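Local atomic coordinates of chloroplastic group IIB intron splicing facilitator CRS2, chloroplastic (Zea mays, PDB entry 1RYB), a protein that is required for splicing group IIB introns in chloroplasts, working in complexes with CAF1 or CAF2, and lacks the peptidyl-tRNA hydrolase activity of its family. Residues Y95-L99 against R100-L104; Q131-I134 against E135-G139; D184-R187 against T188-K192. All coordinates share one frame; numbering follows the deposited sequence.

Contact 1. Residues Y95-L99 against R100-L104; sequences YQVPL and RHILL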
# COMPACT_ATOMS: atom_id res chain seq x y z
N TYR A 95 -8.56 3.89 -15.66
CA TYR A 95 -9.21 2.59 -15.54
C TYR A 95 -10.64 2.65 -14.94
O TYR A 95 -11.21 1.58 -14.61
CB TYR A 95 -8.28 1.70 -14.70
CG TYR A 95 -7.04 1.30 -15.49
CD1 TYR A 95 -5.78 1.85 -15.26
CD2 TYR A 95 -7.17 0.38 -16.53
CE1 TYR A 95 -4.67 1.47 -16.03
CE2 TYR A 95 -6.08 -0.04 -17.29
CZ TYR A 95 -4.84 0.54 -17.07
OH TYR A 95 -3.82 0.15 -17.89
N GLN A 96 -11.17 3.91 -14.70
CA GLN A 96 -12.52 4.07 -14.13
C GLN A 96 -12.68 3.36 -12.79
O GLN A 96 -13.68 2.67 -12.53
CB GLN A 96 -13.63 3.59 -15.14
CG GLN A 96 -13.52 4.34 -16.49
CD GLN A 96 -14.52 3.74 -17.50
OE1 GLN A 96 -15.73 3.89 -17.35
NE2 GLN A 96 -14.04 2.96 -18.49
N VAL A 97 -11.69 3.51 -11.93
CA VAL A 97 -11.80 2.90 -10.63
C VAL A 97 -12.45 3.87 -9.68
O VAL A 97 -11.92 4.96 -9.51
CB VAL A 97 -10.37 2.63 -10.11
CG1 VAL A 97 -10.50 1.87 -8.72
CG2 VAL A 97 -9.61 1.81 -11.11
N PRO A 98 -13.56 3.52 -9.07
CA PRO A 98 -14.18 4.44 -8.09
C PRO A 98 -13.35 4.58 -6.82
O PRO A 98 -12.63 3.61 -6.37
CB PRO A 98 -15.49 3.78 -7.68
CG PRO A 98 -15.35 2.32 -8.06
CD PRO A 98 -14.28 2.26 -9.14
N LEU A 99 -13.52 5.73 -6.18
CA LEU A 99 -12.86 6.02 -4.91
C LEU A 99 -12.83 4.83 -3.94
O LEU A 99 -11.84 4.49 -3.38
CB LEU A 99 -13.54 7.19 -4.21
CG LEU A 99 -12.75 7.69 -3.02
CD1 LEU A 99 -11.49 8.31 -3.49
CD2 LEU A 99 -13.54 8.78 -2.29
N ARG A 100 -13.97 4.25 -3.74
CA ARG A 100 -14.15 3.20 -2.78
C ARG A 100 -13.38 1.96 -3.08
O ARG A 100 -13.29 1.11 -2.18
CB ARG A 100 -15.63 2.84 -2.60
CG ARG A 100 -16.25 2.23 -3.87
CD ARG A 100 -17.77 1.94 -3.75
NE ARG A 100 -18.38 1.39 -4.97
CZ ARG A 100 -18.63 2.12 -6.08
NH1 ARG A 100 -19.19 1.60 -7.21
NH2 ARG A 100 -18.26 3.39 -6.07
N HIS A 101 -12.83 1.89 -4.32
CA HIS A 101 -12.06 0.71 -4.75
C HIS A 101 -10.59 1.02 -4.98
O HIS A 101 -9.87 0.25 -5.62
CB HIS A 101 -12.65 0.11 -6.04
CG HIS A 101 -13.91 -0.61 -5.80
ND1 HIS A 101 -14.58 -1.22 -6.84
CD2 HIS A 101 -14.63 -0.83 -4.63
CE1 HIS A 101 -15.69 -1.79 -6.30
NE2 HIS A 101 -15.73 -1.55 -4.96
N ILE A 102 -10.18 2.18 -4.48
CA ILE A 102 -8.78 2.56 -4.56
C ILE A 102 -8.19 2.20 -3.23
O ILE A 102 -8.42 2.92 -2.23
CB ILE A 102 -8.62 4.06 -4.77
CG1 ILE A 102 -9.31 4.49 -6.11
CG2 ILE A 102 -7.12 4.40 -4.81
CD1 ILE A 102 -9.28 5.98 -6.33
N LEU A 103 -7.43 1.05 -3.18
CA LEU A 103 -6.89 0.57 -1.92
C LEU A 103 -5.46 1.01 -1.80
O LEU A 103 -4.61 0.61 -2.60
CB LEU A 103 -7.00 -0.96 -1.85
CG LEU A 103 -6.32 -1.67 -0.69
CD1 LEU A 103 -6.96 -1.24 0.65
CD2 LEU A 103 -6.63 -3.17 -0.87
N LEU A 104 -5.19 1.76 -0.69
CA LEU A 104 -3.81 2.16 -0.43
C LEU A 104 -3.20 1.30 0.64
O LEU A 104 -3.79 1.10 1.69
CB LEU A 104 -3.63 3.66 0.03
CG LEU A 104 -3.40 4.61 -1.11
CD1 LEU A 104 -1.99 4.51 -1.65
CD2 LEU A 104 -4.47 4.44 -2.21
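The carbonyl oxygen of Pro98 takes a short hydrogen bond from the backbone N of His101, 2.7 Å long with an N-H...O angle of 156°, the donor standing well above the carbonyl plane. One residue on, Ile102 N reaches Leu99 O at 3.0 Å. These two i to i+3 bonds wind Leu99 and Arg100 into a single 3-10 turn that leads into strand 102-108. The pyrrolidine ring of Pro98 meets two side chains. The CG of Arg100 sits between its backbone N and carbonyl carbon (chi1 65°), which folds the extended chain back over the proline: Pro98 CG lies 3.6 Å above the guanidinium plane, toward its rim. The imidazole of His101 crosses the same ring obliquely, with ND1 3.8 Å from Pro98 CG; ND1 is hydrogen-bonded to Pro17 O, and the ring stacks with Trp18. On the buried side Val97 CG1 packs against Ile102 CG1 at 3.9 Å. The polar hold across the turn is therefore entirely main-chain, while the side chains meet by van der Waals contact. The bond to Pro17 O would probably keep the proton of His101 on ND1.

Contact 2. Residues Q131-I134 against E135-G139; sequences QNVI and EHLDG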
# COMPACT_ATOMS: atom_id res chain seq x y z
N GLN A 131 -0.60 11.53 2.06
CA GLN A 131 -1.03 12.88 1.93
C GLN A 131 -1.11 13.27 0.46
O GLN A 131 -2.06 13.88 0.03
CB GLN A 131 -0.06 13.79 2.69
CG GLN A 131 -0.49 15.25 2.48
CD GLN A 131 0.49 16.22 3.11
OE1 GLN A 131 1.62 15.84 3.52
NE2 GLN A 131 0.09 17.49 3.17
N ASN A 132 -0.08 12.98 -0.33
CA ASN A 132 -0.13 13.31 -1.73
C ASN A 132 -1.24 12.57 -2.48
O ASN A 132 -1.80 13.11 -3.44
CB ASN A 132 1.24 13.01 -2.42
CG ASN A 132 1.34 13.60 -3.80
OD1 ASN A 132 1.34 12.88 -4.81
ND2 ASN A 132 1.35 14.94 -3.88
N VAL A 133 -1.56 11.31 -2.08
CA VAL A 133 -2.67 10.58 -2.77
C VAL A 133 -3.98 11.30 -2.54
O VAL A 133 -4.76 11.48 -3.41
CB VAL A 133 -2.80 9.12 -2.31
CG1 VAL A 133 -4.07 8.45 -2.86
CG2 VAL A 133 -1.52 8.31 -2.65
N ILE A 134 -4.21 11.67 -1.32
CA ILE A 134 -5.46 12.34 -1.00
C ILE A 134 -5.63 13.64 -1.83
O ILE A 134 -6.69 14.00 -2.37
CB ILE A 134 -5.62 12.59 0.56
CG1 ILE A 134 -5.89 11.29 1.34
CG2 ILE A 134 -6.74 13.65 0.82
CD1 ILE A 134 -5.48 11.33 2.84
N GLU A 135 -4.58 14.41 -1.84
CA GLU A 135 -4.65 15.59 -2.59
C GLU A 135 -4.99 15.28 -4.08
O GLU A 135 -5.81 15.94 -4.66
CB GLU A 135 -3.30 16.34 -2.42
CG GLU A 135 -2.90 17.18 -3.65
CD GLU A 135 -1.66 17.97 -3.44
OE1 GLU A 135 -1.19 18.68 -4.32
OE2 GLU A 135 -1.17 17.84 -2.19
N HIS A 136 -4.33 14.28 -4.72
CA HIS A 136 -4.62 13.94 -6.10
C HIS A 136 -5.93 13.24 -6.33
O HIS A 136 -6.29 12.93 -7.47
CB HIS A 136 -3.47 13.22 -6.82
CG HIS A 136 -2.36 14.15 -7.09
ND1 HIS A 136 -2.13 14.65 -8.36
CD2 HIS A 136 -1.39 14.66 -6.24
CE1 HIS A 136 -1.04 15.44 -8.27
NE2 HIS A 136 -0.60 15.50 -7.01
N LEU A 137 -6.62 12.96 -5.22
CA LEU A 137 -7.95 12.39 -5.30
C LEU A 137 -9.00 13.46 -4.95
O LEU A 137 -10.02 13.23 -4.27
CB LEU A 137 -8.14 11.12 -4.43
CG LEU A 137 -7.26 9.92 -4.88
CD1 LEU A 137 -7.45 8.74 -3.90
CD2 LEU A 137 -7.56 9.51 -6.28
N ASP A 138 -8.66 14.68 -5.33
CA ASP A 138 -9.52 15.80 -5.08
C ASP A 138 -9.78 16.08 -3.61
O ASP A 138 -10.87 16.48 -3.24
CB ASP A 138 -10.87 15.55 -5.79
CG ASP A 138 -11.14 16.53 -6.88
OD1 ASP A 138 -11.05 17.77 -6.74
OD2 ASP A 138 -11.40 15.93 -8.01
N GLY A 139 -8.83 15.76 -2.75
CA GLY A 139 -9.03 15.93 -1.30
C GLY A 139 -9.88 14.82 -0.68
O GLY A 139 -10.00 14.71 0.51
O HOH W 1 1.94 16.52 -6.44
O HOH W 2 1.28 16.28 -1.30
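Asn132 carries its amide anti to the backbone N (chi1 -168°), while His136, one turn later, swings its ring beside its own N (chi1 -71°); the two groups thus meet on one flank of the helix. They cross with amide and ring planes 53° apart, and His136 CD2 comes 3.6 Å from Asn132 OD1. The same CD2 edge faces Asn132 O at 3.2 Å, near the ring plane. Water 1 lies in that plane too, bridging Asn132 ND2 and His136 NE2, the latter at 2.8 Å. A second water accepts from ND2 and donates to Glu135 OE2, so the amide nitrogen gives both its hydrogens to solvent bridges. Asn132 OD1 is turned the other way, to the backbone N of Gly85 at the start of helix 84-94. Replacing this side chain by an alanine's methyl group is likely to leave Gly85 N without this acceptor, break both water bridges and set the His136 ring freer to turn. The helix closes in a Schellman motif around Asp138, whose phi is positive. Gly139 N reaches Ile134 O at 2.8 Å, Leu137 N binds the same oxygen at 3.0 Å from the opposite face of its plane, and a weak bond joins Asp138 N to Glu135 O. On the inner flank Val133 and Leu137 lie side by side, pointing the same way, Val133 CG1 3.5 Å from Leu137 CD1. The side chain of Asn132 lies about 6 Å from that of Asn82, which by similarity to related hydrolases probably binds tRNA. Inward, Val133 packs on Ile88 of helix 84-94 and Leu104 of strand 102-108, and Leu137 on Ile102 and Phe143, so that helix 128-136 rests on the sheet beside helix 84-94.

Contact 3. Residues D184-R187 against T188-K192; sequences DAVR and TLVLK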
# COMPACT_ATOMS: atom_id res chain seq x y z
N ASP A 184 -4.49 -12.35 2.47
CA ASP A 184 -5.81 -12.85 2.69
C ASP A 184 -6.82 -11.70 3.02
O ASP A 184 -7.99 -11.74 2.62
CB ASP A 184 -5.74 -13.85 3.87
CG ASP A 184 -7.05 -14.05 4.54
OD1 ASP A 184 -7.65 -13.24 5.25
OD2 ASP A 184 -7.56 -15.14 4.17
N ALA A 185 -6.39 -10.73 3.87
CA ALA A 185 -7.30 -9.63 4.22
C ALA A 185 -7.69 -8.89 2.97
O ALA A 185 -8.80 -8.39 2.83
CB ALA A 185 -6.59 -8.60 5.12
N VAL A 186 -6.69 -8.67 2.08
CA VAL A 186 -7.00 -7.89 0.85
C VAL A 186 -7.95 -8.66 -0.06
O VAL A 186 -8.91 -8.12 -0.55
CB VAL A 186 -5.69 -7.43 0.12
CG1 VAL A 186 -6.06 -6.87 -1.28
CG2 VAL A 186 -5.03 -6.38 1.00
N ARG A 187 -7.69 -9.94 -0.25
CA ARG A 187 -8.62 -10.73 -1.05
C ARG A 187 -9.99 -10.65 -0.53
O ARG A 187 -10.97 -10.57 -1.24
CB ARG A 187 -8.25 -12.16 -0.97
CG ARG A 187 -7.12 -12.51 -1.86
CD ARG A 187 -7.01 -14.02 -2.04
NE ARG A 187 -8.29 -14.68 -2.32
CZ ARG A 187 -8.64 -15.10 -3.55
NH1 ARG A 187 -9.80 -15.72 -3.82
NH2 ARG A 187 -7.80 -14.86 -4.54
N THR A 188 -10.12 -10.80 0.78
CA THR A 188 -11.46 -10.74 1.41
C THR A 188 -12.10 -9.38 1.25
O THR A 188 -13.27 -9.27 0.87
CB THR A 188 -11.41 -11.09 2.91
OG1 THR A 188 -10.94 -12.43 3.01
CG2 THR A 188 -12.85 -10.97 3.53
N LEU A 189 -11.35 -8.32 1.51
CA LEU A 189 -11.93 -7.02 1.27
C LEU A 189 -12.43 -6.86 -0.13
O LEU A 189 -13.49 -6.32 -0.37
CB LEU A 189 -10.88 -5.90 1.59
CG LEU A 189 -11.25 -4.50 1.14
CD1 LEU A 189 -12.33 -3.94 2.05
CD2 LEU A 189 -10.02 -3.62 1.18
N VAL A 190 -11.60 -7.21 -1.10
CA VAL A 190 -11.96 -7.07 -2.52
C VAL A 190 -13.15 -7.93 -2.92
O VAL A 190 -14.05 -7.44 -3.56
CB VAL A 190 -10.77 -7.42 -3.35
CG1 VAL A 190 -11.16 -7.51 -4.84
CG2 VAL A 190 -9.68 -6.36 -3.07
N LEU A 191 -13.20 -9.20 -2.48
CA LEU A 191 -14.36 -10.07 -2.80
C LEU A 191 -15.71 -9.76 -2.10
O LEU A 191 -16.81 -9.95 -2.66
CB LEU A 191 -13.98 -11.54 -2.61
CG LEU A 191 -12.79 -11.93 -3.45
CD1 LEU A 191 -12.33 -13.36 -3.17
CD2 LEU A 191 -13.18 -11.78 -4.92
N LYS A 192 -15.67 -9.34 -0.85
CA LYS A 192 -16.87 -9.14 -0.07
C LYS A 192 -17.85 -8.15 -0.61
O LYS A 192 -19.05 -8.23 -0.28
CB LYS A 192 -16.67 -8.98 1.44
CG LYS A 192 -16.05 -7.64 1.85
CD LYS A 192 -16.00 -7.38 3.38
CE LYS A 192 -15.47 -5.97 3.69
NZ LYS A 192 -16.40 -4.90 3.25
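The last turns of the long helix 169-192 run through this contact, held by regular i to i+4 main-chain bonds. Thr188 N bonds to Asp184 O, Leu189 N to Ala185 O, and Leu191 N to Arg187 O; the straightest is Val190 N to Val186 O, 2.9 Å at 173°. Thr188 OG1, turned beside its own backbone N (chi1 -62°), comes back to 3.1 Å from Asp184 O, the same oxygen that receives the Thr188 amide. Val190 CG2 is close to the preceding turn, 3.2 Å from Val186 O, and its 4.1 Å approach to Val186 CG1 continues an apolar stripe on the buried flank. On a more exposed flank Arg187 and Leu191 lie side by side, pointing the same way. A bend at chi3 (46°) of the arginine sets NH1 3.5 Å from Leu191 CD1, a van der Waals contact between a guanidinium nitrogen and a methyl group, oblique to the guanidinium plane. The neighbouring NH2 forms a salt bridge with Glu49, which ties helix 169-192 to the chain just beyond helix 37-48. Val186 and Leu189 pack on Leu103 of strand 102-108, with Ile20 and Trp18 of strand 18-22 alongside; Val190 and Leu191 reach Ile67 of strand 60-67, laying the helix across several strands of the sheet.

Strand 102-108 is the element that contacts 1, 2 and 3 share. Contact 1 leads into it, and its successive residues point to either side: Ile102 and Leu104 face contact 2, Leu103 faces contact 3. The two helical contacts do not touch, their nearest atoms lying about 14 Å apart across the sheet. All three are partly buried; each has buried apolar residues facing the sheet or its helices, and an exposed side that is mostly polar in contact 2 but mixed in contacts 1 and 3. The outer chemistry differs: a guanidinium over proline in contact 1, water bridges near a putative tRNA site in contact 2, and in contact 3 an arginine beside a leucine, its charge paired with Glu49 outside the contact.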